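Local coordinates for protein superoxide dismutase [Mn/Fe] (Aeropyrum pernix, PDB 3AK2) that probably converts superoxide into dioxygen and hydrogen peroxide at a manganese or iron centre, as a cambialistic superoxide dismutase from a thermophilic archaeon, at residues A[50-54]-A[55-59]; A[110-113]-A[114-117]; A[185-188]-A[189-192]. All coordinates share one frame; numbering follows the deposited sequence.

Interaction 1: residues A[50-54]-A[55-59]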
loop_
_atom_site.group_PDB
_atom_site.type_symbol
_atom_site.label_atom_id
_atom_site.label_comp_id
_atom_site.label_asym_id
_atom_site.label_seq_id
_atom_site.Cartn_x
_atom_site.Cartn_y
_atom_site.Cartn_z
ATOM N N ILE A 50 -6.786 -15.248 -16.286
ATOM C CA ILE A 50 -6.820 -16.433 -15.439
ATOM C C ILE A 50 -7.384 -17.621 -16.223
ATOM O O ILE A 50 -6.819 -18.717 -16.185
ATOM C CB ILE A 50 -7.590 -16.171 -14.121
ATOM C CG1 ILE A 50 -6.831 -15.137 -13.282
ATOM C CG2 ILE A 50 -7.775 -17.469 -13.329
ATOM C CD1 ILE A 50 -7.589 -14.575 -12.097
ATOM N N GLU A 51 -8.466 -17.390 -16.962
ATOM C CA GLU A 51 -9.072 -18.427 -17.800
ATOM C C GLU A 51 -8.087 -18.995 -18.831
ATOM O O GLU A 51 -7.926 -20.214 -18.940
ATOM C CB GLU A 51 -10.328 -17.888 -18.488
ATOM C CG GLU A 51 -11.061 -18.905 -19.345
ATOM C CD GLU A 51 -12.334 -18.355 -19.958
ATOM O OE1 GLU A 51 -13.316 -19.116 -20.048
ATOM O OE2 GLU A 51 -12.362 -17.164 -20.349
ATOM N N LYS A 52 -7.429 -18.113 -19.577
ATOM C CA LYS A 52 -6.453 -18.540 -20.582
ATOM C C LYS A 52 -5.280 -19.302 -19.959
ATOM O O LYS A 52 -4.782 -20.275 -20.540
ATOM C CB LYS A 52 -5.955 -17.339 -21.383
ATOM C CG LYS A 52 -6.968 -16.778 -22.368
ATOM C CD LYS A 52 -6.413 -15.551 -23.065
ATOM C CE LYS A 52 -7.456 -14.899 -23.953
ATOM N NZ LYS A 52 -6.979 -13.588 -24.477
ATOM N N HIS A 53 -4.842 -18.861 -18.784
ATOM C CA HIS A 53 -3.819 -19.571 -18.021
ATOM C C HIS A 53 -4.266 -20.992 -17.680
ATOM O O HIS A 53 -3.525 -21.954 -17.902
ATOM C CB HIS A 53 -3.469 -18.810 -16.737
ATOM C CG HIS A 53 -2.811 -19.658 -15.691
ATOM N ND1 HIS A 53 -1.461 -19.939 -15.700
ATOM C CD2 HIS A 53 -3.320 -20.291 -14.607
ATOM C CE1 HIS A 53 -1.167 -20.707 -14.665
ATOM N NE2 HIS A 53 -2.277 -20.937 -13.987
ATOM N N LEU A 54 -5.480 -21.116 -17.148
ATOM C CA LEU A 54 -6.021 -22.407 -16.732
ATOM C C LEU A 54 -6.234 -23.348 -17.917
ATOM O O LEU A 54 -6.170 -24.566 -17.761
ATOM C CB LEU A 54 -7.326 -22.222 -15.947
ATOM C CG LEU A 54 -7.237 -21.613 -14.542
ATOM C CD1 LEU A 54 -8.605 -21.134 -14.076
ATOM C CD2 LEU A 54 -6.630 -22.587 -13.533
ATOM N N LYS A 55 -6.468 -22.776 -19.097
ATOM C CA LYS A 55 -6.639 -23.561 -20.322
ATOM C C LYS A 55 -5.308 -23.914 -20.997
ATOM O O LYS A 55 -5.292 -24.590 -22.031
ATOM C CB LYS A 55 -7.569 -22.838 -21.303
ATOM C CG LYS A 55 -9.009 -22.715 -20.813
ATOM C CD LYS A 55 -9.940 -22.140 -21.869
ATOM C CE LYS A 55 -9.644 -20.676 -22.154
ATOM N NZ LYS A 55 -10.771 -20.015 -22.868
ATOM N N GLY A 56 -4.201 -23.468 -20.403
ATOM C CA GLY A 56 -2.859 -23.741 -20.926
ATOM C C GLY A 56 -2.546 -22.986 -22.203
ATOM O O GLY A 56 -1.803 -23.479 -23.058
ATOM N N GLU A 57 -3.097 -21.780 -22.323
ATOM C CA GLU A 57 -2.984 -20.979 -23.541
ATOM C C GLU A 57 -1.972 -19.838 -23.450
ATOM O O GLU A 57 -1.419 -19.419 -24.465
ATOM C CB GLU A 57 -4.352 -20.428 -23.946
ATOM C CG GLU A 57 -5.357 -21.505 -24.348
ATOM C CD GLU A 57 -6.745 -20.957 -24.639
ATOM O OE1 GLU A 57 -6.962 -19.734 -24.480
ATOM O OE2 GLU A 57 -7.622 -21.757 -25.027
ATOM N N ILE A 58 -1.751 -19.323 -22.243
ATOM C CA ILE A 58 -0.802 -18.229 -22.024
ATOM C C ILE A 58 -0.062 -18.415 -20.710
ATOM O O ILE A 58 -0.472 -19.214 -19.866
ATOM C CB ILE A 58 -1.496 -16.830 -21.985
ATOM C CG1 ILE A 58 -2.427 -16.715 -20.766
ATOM C CG2 ILE A 58 -2.231 -16.529 -23.293
ATOM C CD1 ILE A 58 -2.986 -15.317 -20.517
ATOM N N GLN A 59 1.026 -17.666 -20.553
ATOM C CA GLN A 59 1.720 -17.541 -19.281
ATOM C C GLN A 59 1.223 -16.283 -18.595
ATOM O O GLN A 59 1.016 -15.254 -19.248
ATOM C CB GLN A 59 3.234 -17.422 -19.488
ATOM C CG GLN A 59 3.869 -18.562 -20.281
ATOM C CD GLN A 59 3.787 -19.887 -19.559
ATOM O OE1 GLN A 59 4.233 -20.015 -18.419
ATOM N NE2 GLN A 59 3.213 -20.882 -20.218
HETATM O O HOH W 1 -0.966 -21.799 -18.943
#

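Interaction 2: residues A[110-113]-A[114-117]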
loop_
_atom_site.group_PDB
_atom_site.type_symbol
_atom_site.label_atom_id
_atom_site.label_comp_id
_atom_site.label_asym_id
_atom_site.label_seq_id
_atom_site.Cartn_x
_atom_site.Cartn_y
_atom_site.Cartn_z
ATOM N N GLY A 110 -25.613 9.170 18.405
ATOM C CA GLY A 110 -26.572 9.967 17.646
ATOM C C GLY A 110 -26.091 10.388 16.271
ATOM O O GLY A 110 -24.906 10.249 15.940
ATOM N N PHE A 111 -27.016 10.913 15.472
ATOM C CA PHE A 111 -26.730 11.223 14.074
ATOM C C PHE A 111 -25.658 12.288 13.862
ATOM O O PHE A 111 -24.806 12.135 12.988
ATOM C CB PHE A 111 -27.999 11.588 13.297
ATOM C CG PHE A 111 -27.739 11.856 11.845
ATOM C CD1 PHE A 111 -27.457 10.805 10.980
ATOM C CD2 PHE A 111 -27.725 13.155 11.348
ATOM C CE1 PHE A 111 -27.192 11.038 9.640
ATOM C CE2 PHE A 111 -27.459 13.398 10.005
ATOM C CZ PHE A 111 -27.192 12.336 9.151
ATOM N N GLU A 112 -25.691 13.362 14.644
ATOM C CA GLU A 112 -24.707 14.430 14.465
ATOM C C GLU A 112 -23.277 13.976 14.776
ATOM O O GLU A 112 -22.343 14.332 14.055
ATOM C CB GLU A 112 -25.083 15.689 15.257
ATOM C CG GLU A 112 -26.370 16.377 14.781
ATOM C CD GLU A 112 -26.351 16.776 13.305
ATOM O OE1 GLU A 112 -25.300 17.232 12.802
ATOM O OE2 GLU A 112 -27.404 16.641 12.646
ATOM N N LYS A 113 -23.112 13.185 15.833
ATOM C CA LYS A 113 -21.802 12.621 16.165
ATOM C C LYS A 113 -21.314 11.671 15.066
ATOM O O LYS A 113 -20.146 11.726 14.667
ATOM C CB LYS A 113 -21.824 11.922 17.525
ATOM C CG LYS A 113 -21.818 12.871 18.723
ATOM C CD LYS A 113 -21.760 12.105 20.044
ATOM C CE LYS A 113 -21.804 13.044 21.249
ATOM N NZ LYS A 113 -20.626 13.956 21.288
ATOM N N PHE A 114 -22.215 10.820 14.571
ATOM C CA PHE A 114 -21.908 9.931 13.446
ATOM C C PHE A 114 -21.510 10.722 12.199
ATOM O O PHE A 114 -20.506 10.413 11.553
ATOM C CB PHE A 114 -23.099 9.021 13.119
ATOM C CG PHE A 114 -23.108 8.526 11.694
ATOM C CD1 PHE A 114 -22.322 7.441 11.314
ATOM C CD2 PHE A 114 -23.880 9.166 10.727
ATOM C CE1 PHE A 114 -22.312 6.998 9.995
ATOM C CE2 PHE A 114 -23.872 8.731 9.407
ATOM C CZ PHE A 114 -23.090 7.642 9.043
ATOM N N LYS A 115 -22.310 11.729 11.857
ATOM C CA LYS A 115 -22.088 12.519 10.653
ATOM C C LYS A 115 -20.724 13.203 10.697
ATOM O O LYS A 115 -19.987 13.201 9.708
ATOM C CB LYS A 115 -23.205 13.554 10.481
ATOM C CG LYS A 115 -23.054 14.416 9.246
ATOM C CD LYS A 115 -24.235 15.350 9.068
ATOM C CE LYS A 115 -24.004 16.294 7.907
ATOM N NZ LYS A 115 -25.155 17.217 7.712
ATOM N N ALA A 116 -20.383 13.772 11.850
ATOM C CA ALA A 116 -19.097 14.432 12.018
ATOM C C ALA A 116 -17.936 13.453 11.830
ATOM O O ALA A 116 -16.937 13.786 11.197
ATOM C CB ALA A 116 -19.019 15.109 13.383
ATOM N N LEU A 117 -18.073 12.246 12.371
ATOM C CA LEU A 117 -17.005 11.252 12.274
ATOM C C LEU A 117 -16.868 10.716 10.854
ATOM O O LEU A 117 -15.758 10.618 10.326
ATOM C CB LEU A 117 -17.228 10.106 13.265
ATOM C CG LEU A 117 -16.167 8.998 13.290
ATOM C CD1 LEU A 117 -14.781 9.557 13.586
ATOM C CD2 LEU A 117 -16.526 7.921 14.295
HETATM O O HOH W 2 -25.218 18.606 10.266
#

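Interaction 3: residues A[185-188]-A[189-192]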
loop_
_atom_site.group_PDB
_atom_site.type_symbol
_atom_site.label_atom_id
_atom_site.label_comp_id
_atom_site.label_asym_id
_atom_site.label_seq_id
_atom_site.Cartn_x
_atom_site.Cartn_y
_atom_site.Cartn_z
ATOM N N ASN A 185 -21.759 18.605 1.082
ATOM C CA ASN A 185 -22.883 18.630 0.151
ATOM C C ASN A 185 -23.467 17.251 -0.155
ATOM O O ASN A 185 -24.670 17.116 -0.380
ATOM C CB ASN A 185 -22.490 19.346 -1.139
ATOM C CG ASN A 185 -22.670 20.844 -1.043
ATOM O OD1 ASN A 185 -23.790 21.346 -1.113
ATOM N ND2 ASN A 185 -21.568 21.568 -0.886
ATOM N N TRP A 186 -22.612 16.233 -0.142
ATOM C CA TRP A 186 -23.018 14.860 -0.446
ATOM C C TRP A 186 -24.126 14.342 0.477
ATOM O O TRP A 186 -24.978 13.562 0.051
ATOM C CB TRP A 186 -21.789 13.946 -0.415
ATOM C CG TRP A 186 -22.062 12.470 -0.460
ATOM C CD1 TRP A 186 -22.256 11.702 -1.573
ATOM C CD2 TRP A 186 -22.133 11.584 0.662
ATOM N NE1 TRP A 186 -22.453 10.390 -1.209
ATOM C CE2 TRP A 186 -22.382 10.289 0.155
ATOM C CE3 TRP A 186 -22.011 11.759 2.047
ATOM C CZ2 TRP A 186 -22.512 9.173 0.988
ATOM C CZ3 TRP A 186 -22.139 10.651 2.872
ATOM C CH2 TRP A 186 -22.384 9.373 2.337
ATOM N N TRP A 187 -24.136 14.798 1.728
ATOM C CA TRP A 187 -25.181 14.397 2.672
ATOM C C TRP A 187 -26.592 14.682 2.160
ATOM O O TRP A 187 -27.533 13.972 2.504
ATOM C CB TRP A 187 -24.973 15.064 4.031
ATOM C CG TRP A 187 -23.752 14.567 4.721
ATOM C CD1 TRP A 187 -22.544 15.196 4.806
ATOM C CD2 TRP A 187 -23.602 13.317 5.399
ATOM N NE1 TRP A 187 -21.651 14.418 5.504
ATOM C CE2 TRP A 187 -22.277 13.260 5.883
ATOM C CE3 TRP A 187 -24.463 12.239 5.651
ATOM C CZ2 TRP A 187 -21.789 12.164 6.603
ATOM C CZ3 TRP A 187 -23.978 11.151 6.369
ATOM C CH2 TRP A 187 -22.652 11.126 6.839
ATOM N N ASN A 188 -26.722 15.703 1.317
ATOM C CA ASN A 188 -28.024 16.098 0.779
ATOM C C ASN A 188 -28.604 15.143 -0.258
ATOM O O ASN A 188 -29.769 15.276 -0.645
ATOM C CB ASN A 188 -27.945 17.514 0.217
ATOM C CG ASN A 188 -27.625 18.534 1.279
ATOM O OD1 ASN A 188 -28.408 18.746 2.205
ATOM N ND2 ASN A 188 -26.465 19.167 1.161
ATOM N N VAL A 189 -27.798 14.175 -0.700
ATOM C CA VAL A 189 -28.268 13.168 -1.657
ATOM C C VAL A 189 -28.179 11.720 -1.146
ATOM O O VAL A 189 -28.433 10.782 -1.897
ATOM C CB VAL A 189 -27.573 13.294 -3.052
ATOM C CG1 VAL A 189 -27.873 14.648 -3.698
ATOM C CG2 VAL A 189 -26.063 13.057 -2.950
ATOM N N VAL A 190 -27.843 11.538 0.130
ATOM C CA VAL A 190 -27.769 10.188 0.701
ATOM C C VAL A 190 -29.146 9.529 0.710
ATOM O O VAL A 190 -30.121 10.107 1.198
ATOM C CB VAL A 190 -27.166 10.176 2.125
ATOM C CG1 VAL A 190 -27.289 8.789 2.757
ATOM C CG2 VAL A 190 -25.715 10.611 2.085
ATOM N N ASN A 191 -29.214 8.326 0.152
ATOM C CA ASN A 191 -30.442 7.551 0.090
ATOM C C ASN A 191 -30.556 6.639 1.309
ATOM O O ASN A 191 -30.145 5.475 1.275
ATOM C CB ASN A 191 -30.459 6.737 -1.207
ATOM C CG ASN A 191 -31.756 5.985 -1.422
ATOM O OD1 ASN A 191 -32.702 6.094 -0.637
ATOM N ND2 ASN A 191 -31.810 5.216 -2.501
ATOM N N TRP A 192 -31.115 7.171 2.393
ATOM C CA TRP A 192 -31.198 6.411 3.638
ATOM C C TRP A 192 -32.073 5.165 3.525
ATOM O O TRP A 192 -31.863 4.194 4.250
ATOM C CB TRP A 192 -31.621 7.303 4.809
ATOM C CG TRP A 192 -30.545 8.260 5.197
ATOM C CD1 TRP A 192 -30.554 9.612 5.030
ATOM C CD2 TRP A 192 -29.274 7.935 5.780
ATOM N NE1 TRP A 192 -29.378 10.153 5.486
ATOM C CE2 TRP A 192 -28.573 9.147 5.951
ATOM C CE3 TRP A 192 -28.665 6.739 6.184
ATOM C CZ2 TRP A 192 -27.292 9.201 6.513
ATOM C CZ3 TRP A 192 -27.388 6.792 6.737
ATOM C CH2 TRP A 192 -26.718 8.015 6.896
HETATM O O HOH W 3 -28.056 12.911 5.117
#

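Interaction 1: residues A[50-54]-A[55-59]
A Schellman motif ends helix 25-54, with K52 and H53 of its last turn bonded to G56 and E57 in the loop that follows. This is the tip of the family's alpha-hairpin, before the chain enters helix 62-82. G56 has positive phi and reverses the chain. The two defining bonds run back into the helix. E57 N donates to K52 O at 2.9 Å with an N-H...O angle of 160°. G56 N donates to H53 O at 3.0 Å, but it comes from well above the carbonyl plane rather than along a lone pair. Before them, K55 N makes the last ordinary helical bond, to E51 O, and a weak hydrogen bond to K52 O. H53 O also takes a water, which donates to I58 O and ties the loop back to the helix.

Two pairs of side chains cross alongside the turn. K55 bends at its third torsion (chi3 -69°), which lays CE against E51 CG at 3.6 Å. Its NZ is left 3.9 Å from E51 OE1, a long salt bridge. The stronger partner of that oxygen is S3 OG. K52 runs extended past E57 at about a right angle, and E57 OE1 lies 3.6 Å from K52 CG. L54 O receives K113 NZ of the second subunit, so the helix end also serves the assembly. I58 N is buried here without a partner. I58 CG1 stands between its own backbone N and carbonyl carbon (chi1 66°), pointing back at the helix, and meets K52 CB at 3.6 Å.

Interaction 2: residues A[110-113]-A[114-117]
The F111 ring carries K115 on one face, with K115 CB 4.3 Å above the ring plane and displaced toward the rim. K115 runs out fully extended, and its CD reaches F111 CE2 at 3.9 Å. The F114 ring comes to F111 obliquely, the two planes at 42°, with F111 CD1 3.9 Å from F114 CD2. The edge of the F114 ring meets F111 O, close to the ring plane. Both phenylalanines hold CG opposite the backbone N (chi1 -178° in F111), which swings the F111 ring toward the turn that follows. F111 O also accepts K115 N at 2.8 Å, so one carbonyl serves the helix and borders a ring.

With an alanine at F111, the aliphatic chain of K115 and the F114 ring would probably lose their shared neighbour, leaving K115 freer to turn. Beyond the ring, the K115 ammonium donates to a water that donates in turn to E112 OE1, bridging two charges 5.1 Å apart (OE1 to NZ). K115 also makes a cation-pi contact with W187. L117 packs on L54 of the second subunit. F114 and L117 also pack on I144 of strand 141-148. G110 is the N-cap, and its carbonyl takes F114 N at 3.1 Å. The successive i to i+4 bonds, with side chains three and four residues apart meeting on one flank, are those of an alpha-helix, and the G110 N-cap marks this as the start of helix 111-123 in the C-terminal domain.

Interaction 3: residues A[185-188]-A[189-192]
V189 N donates to W186 O at 3.0 Å, with an N-H...O angle of 164°, where the chain leaves helix 179-186. The donor comes from well above the carbonyl plane, as the helix tightens into a short 3-10 turn. One residue on, V190 N reaches W187 O with a weak bond of 3.4 Å, and a water donates to the same W187 O at 2.9 Å. That water accepts from W192 NE1, lying at the edge of that indole, so it joins the W187 backbone to the W192 indole. The N188 side chain folds back as well: its ND2 joins its own backbone N on N185 O, both from the same face of that carbonyl.

V190 sits among the indoles and spends one methyl on each of two rings. CG2 makes a CH-pi contact over the six-membered ring of W186, 3.5 Å from its centroid and only 9° off the normal. CG1, placed opposite the backbone N (chi1 172°), stands over the centre of the W192 ring. W187 and W192 meet rim to rim, each near the plane of the other, with CZ3 of W187 3.8 Å from CZ2 of W192. W186 also sets its CZ3 over the W187 ring.

The W186 side chain, about 11 Å from the manganese, packs on L162 and I164 of strand 159-165, which ends at the metal ligand D165. W187 NE1 is hydrogen-bonded to S119 OG. Across the contact the indoles meet V190 methyls and each other, while the polar atoms are met by backbone bonds, the N188 amide and one water, consistent with a buried site where the chain's own polar groups need partners.

Interaction 1 is a surface contact at the far tip of the alpha-hairpin. Interactions 2 and 3 lie together on the opposite side of the chain's centre, in the C-terminal domain. Centres of 1 and 2 are about 50 Å apart, yet both touch the second subunit. Interactions 2 and 3 touch directly: F111 CE1 lies 3.6 Å from W192 CZ2, and F114 packs on both W187 and W192. Helix 111-123 is thereby held to the turn after helix 179-186. Chemistry follows place: the tip relies on backbone capping and one long salt bridge, the partly buried helix mixes rings with lysines, and the buried turn is built from tryptophans and valines.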